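Local coordinates for DUF1805 domain-containing protein (Thermoplasma acidophilum, PDB 1QW2), which is of unknown function but adopts a mixed beta/alpha fold and assembles with other copies of itself, at residues L47-E50 with T51-K54. Numbering follows the deposited sequence.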
loop_
_atom_site.group_PDB
_atom_site.type_symbol
_atom_site.label_atom_id
_atom_site.label_comp_id
_atom_site.label_asym_id
_atom_site.label_seq_id
_atom_site.Cartn_x
_atom_site.Cartn_y
_atom_site.Cartn_z
ATOM N N LEU A 47 10.563 -16.335 3.089
ATOM C CA LEU A 47 11.232 -15.931 4.322
ATOM C C LEU A 47 12.480 -16.749 4.607
ATOM O O LEU A 47 12.470 -17.977 4.518
ATOM C CB LEU A 47 10.290 -16.052 5.524
ATOM C CG LEU A 47 10.937 -15.732 6.878
ATOM C CD1 LEU A 47 11.325 -14.265 6.926
ATOM C CD2 LEU A 47 9.970 -16.058 8.011
ATOM N N ASN A 48 13.559 -16.044 4.940
ATOM C CA ASN A 48 14.827 -16.670 5.297
ATOM C C ASN A 48 14.817 -16.755 6.825
ATOM O O ASN A 48 15.025 -15.750 7.504
ATOM C CB ASN A 48 15.991 -15.789 4.843
ATOM C CG ASN A 48 17.334 -16.449 5.046
ATOM O OD1 ASN A 48 17.545 -17.159 6.032
ATOM N ND2 ASN A 48 18.258 -16.207 4.119
HETATM N N MSE A 49 14.559 -17.947 7.362
HETATM C CA MSE A 49 14.507 -18.125 8.813
HETATM C C MSE A 49 15.842 -17.831 9.497
HETATM O O MSE A 49 15.875 -17.437 10.664
HETATM C CB MSE A 49 14.036 -19.544 9.150
HETATM C CG MSE A 49 13.868 -19.841 10.652
HETATM SE SE MSE A 49 12.697 -18.635 11.624
HETATM C CE MSE A 49 11.021 -19.081 10.777
ATOM N N GLU A 50 16.948 -18.012 8.784
ATOM C CA GLU A 50 18.241 -17.730 9.392
ATOM C C GLU A 50 18.324 -16.243 9.732
ATOM O O GLU A 50 18.912 -15.852 10.741
ATOM C CB GLU A 50 19.383 -18.123 8.454
ATOM C CG GLU A 50 19.381 -19.592 8.068
ATOM C CD GLU A 50 20.667 -20.020 7.386
ATOM O OE1 GLU A 50 21.122 -19.312 6.465
ATOM O OE2 GLU A 50 21.218 -21.072 7.767
ATOM N N THR A 51 17.719 -15.411 8.891
ATOM C CA THR A 51 17.732 -13.976 9.135
ATOM C C THR A 51 16.840 -13.644 10.330
ATOM O O THR A 51 17.208 -12.841 11.189
ATOM C CB THR A 51 17.259 -13.219 7.889
ATOM O OG1 THR A 51 18.116 -13.567 6.794
ATOM C CG2 THR A 51 17.322 -11.715 8.112
ATOM N N SER A 52 15.668 -14.268 10.393
ATOM C CA SER A 52 14.756 -14.035 11.505
ATOM C C SER A 52 15.447 -14.375 12.823
ATOM O O SER A 52 15.310 -13.646 13.810
ATOM C CB SER A 52 13.499 -14.901 11.362
ATOM O OG SER A 52 12.788 -14.579 10.181
ATOM N N ASN A 53 16.168 -15.491 12.846
ATOM C CA ASN A 53 16.869 -15.894 14.061
ATOM C C ASN A 53 18.021 -14.946 14.363
ATOM O O ASN A 53 18.258 -14.604 15.518
ATOM C CB ASN A 53 17.412 -17.322 13.947
ATOM C CG ASN A 53 16.347 -18.373 14.190
ATOM O OD1 ASN A 53 15.433 -18.172 14.985
ATOM N ND2 ASN A 53 16.476 -19.513 13.520
ATOM N N LYS A 54 18.733 -14.525 13.322
ATOM C CA LYS A 54 19.864 -13.624 13.493
ATOM C C LYS A 54 19.473 -12.349 14.226
ATOM O O LYS A 54 20.183 -11.906 15.130
ATOM C CB LYS A 54 20.470 -13.266 12.133
ATOM C CG LYS A 54 21.524 -12.172 12.193
ATOM C CD LYS A 54 22.061 -11.859 10.804
ATOM C CE LYS A 54 23.060 -10.710 10.839
ATOM N NZ LYS A 54 23.597 -10.410 9.482
#
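The N48 side-chain amide is covered on one face by T51. T51 OG1 stands over the middle of that face, 3.5 Å from N48 CG, without bonding to it. Its own hydrogen-bond partner is the carbonyl of G45 in the second subunit. The backbone N of T51 is above the same face and bonds weakly to N48 OD1. E50 N comes in close to the amide plane instead and is 2.9 Å from OD1, also a weak bond. The amide of N53 lies with one face over M49: its CG is 3.7 Å from M49 O, and its ND2 is 3.9 Å from M49 CG. N53 OD1 accepts from Q81 N.

N48 is the N-cap of helix 49-54. This helix is the crossover of a beta-alpha-beta unit and links parallel strands 41-43 and 59-61. With CG anti to the backbone N (chi1 -174°), the N48 amide reaches the first turn. N48 ND2 also donates to L47 O of the second subunit, and the bond is returned by its counterpart. Without this amide, as with an alanine here, the N-H groups of E50 and T51 would probably lose their side-chain cap, and L47 O of the second subunit its N48 ND2 donor.

Within the helix, N53 N bonds to M49 O and K54 N to E50 O, both at 2.9 Å. On the buried side, selenium of M49 touches S52 CB at 3.8 Å. L47 CD1 reaches S52 OG at 3.6 Å, and this hydroxyl is hydrogen-bonded to the Y41 hydroxyl. L47 and M49 both rest on R61 of strand 59-61.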